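Local atomic coordinates of orotate phosphoribosyltransferase (Aeropyrum pernix, PDB entry 2YZK), a protein that probably catalyses the magnesium-dependent transfer of a ribosyl phosphate group from 5-phosphoribose 1-diphosphate to orotate, giving orotidine monophosphate in de novo pyrimidine biosynthesis. Residues T117-A123 / E147-L153; L142-G146 / T165-I169. All blocks are in the same frame, centred on the assembly; numbering follows the deposited sequence.

Contact 1. Residues T117-A123 / E147-L153; sequences TTGTSIA and EGAGELL
Two helix N-termini pack closely here, in the type I phosphoribosyltransferase fold: 117-123 holds the end of the 5-phosphoribose 1-diphosphate (PRPP) motif, Thr-117 to Ser-121, and the start of helix 120-131, and 147-153 enters helix 149-154. Gly-119 and Gly-148 are the N-caps, both with positive phi (94/-12 and 100/-10). CA atoms of Gly-119 and Ala-149 lie 3.9 Å apart; a CB on Gly-119 would strike Ala-149 CA. The carbonyl O of Thr-118 makes a CA-H...O contact with Ala-149 CA (3.4 Å). No direct hydrogen bond crosses; one water donates to Thr-117 O (2.7 Å) and accepts from Glu-147 N (2.7 Å) and Ala-149 N (3.2 Å). Further along, Leu-152 (chi1 t) puts CD2 3.8 Å from Ala-123 CB, and Leu-153 (chi1 m) sets CD2 3.9 Å from Ile-122 CG2. Thr-118 OG1 and Thr-120 OG1, both chi1 p, share a 2.7 Å hydrogen bond. On the sheet side, Ile-122 packs on strands 108-113 and 135-141, while Ala-149 and Leu-153 rest on Leu-160 of strand 159-162.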
loop_
_atom_site.group_PDB
_atom_site.type_symbol
_atom_site.label_atom_id
_atom_site.label_comp_id
_atom_site.label_asym_id
_atom_site.label_seq_id
_atom_site.Cartn_x
_atom_site.Cartn_y
_atom_site.Cartn_z
ATOM N N THR A 117 -1.455 9.211 -15.645
ATOM C CA THR A 117 -2.001 8.976 -16.971
ATOM C C THR A 117 -2.802 10.207 -17.381
ATOM O O THR A 117 -2.235 11.170 -17.889
ATOM C CB THR A 117 -2.895 7.712 -16.988
ATOM O OG1 THR A 117 -3.974 7.865 -16.059
ATOM C CG2 THR A 117 -2.082 6.485 -16.598
ATOM N N THR A 118 -4.108 10.194 -17.143
ATOM C CA THR A 118 -4.943 11.337 -17.496
ATOM C C THR A 118 -4.933 12.381 -16.382
ATOM O O THR A 118 -5.247 13.548 -16.608
ATOM C CB THR A 118 -6.404 10.908 -17.744
ATOM O OG1 THR A 118 -6.933 10.308 -16.556
ATOM C CG2 THR A 118 -6.476 9.912 -18.887
ATOM N N GLY A 119 -4.571 11.945 -15.181
ATOM C CA GLY A 119 -4.530 12.842 -14.044
ATOM C C GLY A 119 -5.814 12.834 -13.236
ATOM O O GLY A 119 -5.850 13.359 -12.122
ATOM N N THR A 120 -6.864 12.227 -13.782
ATOM C CA THR A 120 -8.151 12.184 -13.089
ATOM C C THR A 120 -8.146 11.400 -11.776
ATOM O O THR A 120 -8.853 11.766 -10.835
ATOM C CB THR A 120 -9.271 11.623 -14.010
ATOM O OG1 THR A 120 -8.841 10.394 -14.606
ATOM C CG2 THR A 120 -9.607 12.621 -15.107
ATOM N N SER A 121 -7.364 10.327 -11.702
ATOM C CA SER A 121 -7.312 9.541 -10.475
ATOM C C SER A 121 -6.688 10.385 -9.367
ATOM O O SER A 121 -7.103 10.323 -8.210
ATOM C CB SER A 121 -6.496 8.257 -10.682
ATOM O OG SER A 121 -5.163 8.546 -11.066
ATOM N N ILE A 122 -5.688 11.181 -9.732
ATOM C CA ILE A 122 -5.023 12.045 -8.769
ATOM C C ILE A 122 -5.969 13.183 -8.395
ATOM O O ILE A 122 -6.082 13.547 -7.227
ATOM C CB ILE A 122 -3.713 12.610 -9.360
ATOM C CG1 ILE A 122 -2.754 11.449 -9.653
ATOM C CG2 ILE A 122 -3.078 13.604 -8.389
ATOM C CD1 ILE A 122 -1.513 11.763 -10.478
ATOM N N ALA A 123 -6.658 13.726 -9.397
ATOM C CA ALA A 123 -7.603 14.818 -9.183
ATOM C C ALA A 123 -8.671 14.432 -8.161
ATOM O O ALA A 123 -9.032 15.234 -7.293
ATOM C CB ALA A 123 -8.262 15.206 -10.509
ATOM N N GLU A 147 0.523 12.739 -20.968
ATOM C CA GLU A 147 -0.693 12.721 -21.764
ATOM C C GLU A 147 -1.838 13.524 -21.153
ATOM O O GLU A 147 -2.985 13.070 -21.098
ATOM C CB GLU A 147 -1.094 11.263 -22.028
ATOM C CG GLU A 147 -0.016 10.530 -22.843
ATOM C CD GLU A 147 -0.248 9.034 -22.993
ATOM O OE1 GLU A 147 -1.151 8.488 -22.328
ATOM O OE2 GLU A 147 0.493 8.399 -23.776
ATOM N N GLY A 148 -1.511 14.724 -20.684
ATOM C CA GLY A 148 -2.526 15.598 -20.120
ATOM C C GLY A 148 -2.682 15.697 -18.612
ATOM O O GLY A 148 -3.401 16.574 -18.140
ATOM N N ALA A 149 -2.022 14.827 -17.852
ATOM C CA ALA A 149 -2.144 14.856 -16.395
ATOM C C ALA A 149 -1.701 16.181 -15.788
ATOM O O ALA A 149 -2.413 16.764 -14.963
ATOM C CB ALA A 149 -1.346 13.710 -15.772
ATOM N N GLY A 150 -0.528 16.656 -16.193
ATOM C CA GLY A 150 -0.021 17.905 -15.656
ATOM C C GLY A 150 -0.913 19.100 -15.926
ATOM O O GLY A 150 -1.093 19.954 -15.059
ATOM N N GLU A 151 -1.470 19.168 -17.133
ATOM C CA GLU A 151 -2.343 20.275 -17.506
ATOM C C GLU A 151 -3.648 20.242 -16.720
ATOM O O GLU A 151 -4.142 21.282 -16.268
ATOM C CB GLU A 151 -2.661 20.221 -19.004
ATOM C CG GLU A 151 -1.487 20.502 -19.933
ATOM C CD GLU A 151 -0.370 19.481 -19.824
ATOM O OE1 GLU A 151 -0.663 18.275 -19.663
ATOM O OE2 GLU A 151 0.807 19.889 -19.917
ATOM N N LEU A 152 -4.209 19.047 -16.562
ATOM C CA LEU A 152 -5.458 18.882 -15.838
ATOM C C LEU A 152 -5.283 19.291 -14.380
ATOM O O LEU A 152 -6.109 20.022 -13.831
ATOM C CB LEU A 152 -5.944 17.428 -15.935
ATOM C CG LEU A 152 -7.276 17.076 -15.261
ATOM C CD1 LEU A 152 -7.935 15.918 -15.990
ATOM C CD2 LEU A 152 -7.044 16.720 -13.799
ATOM N N LEU A 153 -4.201 18.833 -13.760
ATOM C CA LEU A 153 -3.944 19.164 -12.364
ATOM C C LEU A 153 -3.610 20.644 -12.188
ATOM O O LEU A 153 -3.952 21.247 -11.173
ATOM C CB LEU A 153 -2.810 18.289 -11.815
ATOM C CG LEU A 153 -3.197 16.814 -11.654
ATOM C CD1 LEU A 153 -1.955 15.984 -11.370
ATOM C CD2 LEU A 153 -4.225 16.662 -10.540
HETATM O O HOH W 1 0.064 12.496 -18.284
#

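Contact 2. Residues L142-G146 / T165-I169; sequences LVDRG and TLKTI
The strand running up to Arg-145, a predicted orotate-binding residue, pairs in parallel with the strand leading into helix 166-172. Asp-144 and Thr-165 form the bridge, CA atoms 4.7 Å apart and side chains on the same face. Asp-144 O accepts from Leu-166 N (3.0 Å) and has a CA-H...O contact with Thr-165 CA (3.2 Å), so the pairing reaches the first helical residue. Thr-165 (chi1 p) is the N-cap: its OG1 accepts from Thr-168 N (3.2 Å) and Thr-168 OG1 (3.0 Å). Asp-144 OD1 takes Gly-146 N (2.9 Å), closing an Asx turn with Gly-146 at positive phi (68/41). On the face away from Asp-144, Val-143 (chi1 t) sets CG2 3.6 Å from Ile-169 CD1, and Leu-166 (chi1 t, chi2 p) lays CD2 over a face of the Arg-145 guanidinium, 3.6 Å from NH2, whose NE is in a salt bridge with Glu-147 OE1. Strand 143-144 lies between parallel strands 115-116 and 164-165, and Leu-142, at the corner before it, packs against helix 38-58.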
loop_
_atom_site.group_PDB
_atom_site.type_symbol
_atom_site.label_atom_id
_atom_site.label_comp_id
_atom_site.label_asym_id
_atom_site.label_seq_id
_atom_site.Cartn_x
_atom_site.Cartn_y
_atom_site.Cartn_z
ATOM N N LEU A 142 6.276 8.550 -10.164
ATOM C CA LEU A 142 7.524 8.005 -10.678
ATOM C C LEU A 142 7.612 8.290 -12.168
ATOM O O LEU A 142 8.633 8.776 -12.662
ATOM C CB LEU A 142 7.583 6.492 -10.449
ATOM C CG LEU A 142 7.960 6.028 -9.044
ATOM C CD1 LEU A 142 7.691 4.533 -8.920
ATOM C CD2 LEU A 142 9.431 6.349 -8.775
ATOM N N VAL A 143 6.529 7.994 -12.875
ATOM C CA VAL A 143 6.477 8.201 -14.314
ATOM C C VAL A 143 5.241 8.958 -14.780
ATOM O O VAL A 143 4.112 8.617 -14.426
ATOM C CB VAL A 143 6.529 6.850 -15.074
ATOM C CG1 VAL A 143 6.340 7.084 -16.570
ATOM C CG2 VAL A 143 7.858 6.162 -14.819
ATOM N N ASP A 144 5.465 10.000 -15.571
ATOM C CA ASP A 144 4.360 10.773 -16.121
ATOM C C ASP A 144 4.278 10.378 -17.591
ATOM O O ASP A 144 5.256 10.506 -18.327
ATOM C CB ASP A 144 4.630 12.275 -15.973
ATOM C CG ASP A 144 3.561 13.136 -16.636
ATOM O OD1 ASP A 144 2.471 12.611 -16.949
ATOM O OD2 ASP A 144 3.810 14.347 -16.832
ATOM N N ARG A 145 3.123 9.877 -18.016
ATOM C CA ARG A 145 2.970 9.472 -19.403
ATOM C C ARG A 145 3.026 10.677 -20.332
ATOM O O ARG A 145 3.242 10.530 -21.535
ATOM C CB ARG A 145 1.650 8.725 -19.603
ATOM C CG ARG A 145 1.591 7.357 -18.933
ATOM C CD ARG A 145 0.362 6.600 -19.414
ATOM N NE ARG A 145 0.399 6.449 -20.867
ATOM C CZ ARG A 145 1.015 5.458 -21.503
ATOM N NH1 ARG A 145 1.638 4.507 -20.820
ATOM N NH2 ARG A 145 1.034 5.434 -22.829
ATOM N N GLY A 146 2.842 11.866 -19.764
ATOM C CA GLY A 146 2.868 13.082 -20.558
ATOM C C GLY A 146 1.677 13.136 -21.489
ATOM O O GLY A 146 1.789 13.535 -22.655
ATOM N N THR A 165 9.592 10.947 -17.467
ATOM C CA THR A 165 8.461 10.917 -18.374
ATOM C C THR A 165 8.626 9.673 -19.223
ATOM O O THR A 165 9.739 9.173 -19.398
ATOM C CB THR A 165 8.422 12.140 -19.310
ATOM O OG1 THR A 165 9.576 12.130 -20.158
ATOM C CG2 THR A 165 8.384 13.435 -18.497
ATOM N N LEU A 166 7.512 9.164 -19.731
ATOM C CA LEU A 166 7.529 7.980 -20.576
ATOM C C LEU A 166 8.381 8.237 -21.811
ATOM O O LEU A 166 9.169 7.384 -22.222
ATOM C CB LEU A 166 6.097 7.623 -20.987
ATOM C CG LEU A 166 5.939 6.482 -21.994
ATOM C CD1 LEU A 166 6.538 5.205 -21.426
ATOM C CD2 LEU A 166 4.461 6.294 -22.315
ATOM N N LYS A 167 8.233 9.421 -22.399
ATOM C CA LYS A 167 8.999 9.765 -23.590
ATOM C C LYS A 167 10.500 9.641 -23.334
ATOM O O LYS A 167 11.226 9.067 -24.142
ATOM C CB LYS A 167 8.668 11.190 -24.052
ATOM C CG LYS A 167 9.398 11.606 -25.325
ATOM C CD LYS A 167 8.996 13.010 -25.785
ATOM C CE LYS A 167 9.373 14.069 -24.753
ATOM N NZ LYS A 167 10.831 14.043 -24.425
ATOM N N THR A 168 10.962 10.177 -22.210
ATOM C CA THR A 168 12.379 10.112 -21.876
ATOM C C THR A 168 12.844 8.676 -21.650
ATOM O O THR A 168 13.931 8.299 -22.079
ATOM C CB THR A 168 12.692 10.958 -20.623
ATOM O OG1 THR A 168 12.453 12.342 -20.920
ATOM C CG2 THR A 168 14.147 10.779 -20.201
ATOM N N ILE A 169 12.019 7.872 -20.988
ATOM C CA ILE A 169 12.380 6.480 -20.739
ATOM C C ILE A 169 12.486 5.683 -22.038
ATOM O O ILE A 169 13.421 4.908 -22.212
ATOM C CB ILE A 169 11.354 5.786 -19.814
ATOM C CG1 ILE A 169 11.432 6.390 -18.411
ATOM C CG2 ILE A 169 11.618 4.282 -19.755
ATOM C CD1 ILE A 169 10.246 6.066 -17.504
HETATM O O HOH W 2 6.048 11.252 -21.851
#

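Overall arrangement
The segments of the two contacts alternate along the chain, and residues 142-153 run unbroken from contact 2 into contact 1; the centres of the two contacts are about 13 Å apart. They meet where Thr-117 CG2 packs on Arg-145 CD at 3.7 Å and Ala-149 CB lies 4.1 Å from Asp-144 OD1. Thr-117 and Arg-145 are both predicted to bind orotate, so each contact contributes one residue to the probable orotate site. Within the continuous run, Arg-145 of contact 2 is tied through NE to Glu-147 OE1 of contact 1, which also pairs with Arg-23. Contact 1 further carries Thr-117 to Ser-121, part of the predicted PRPP site shared across the homodimer.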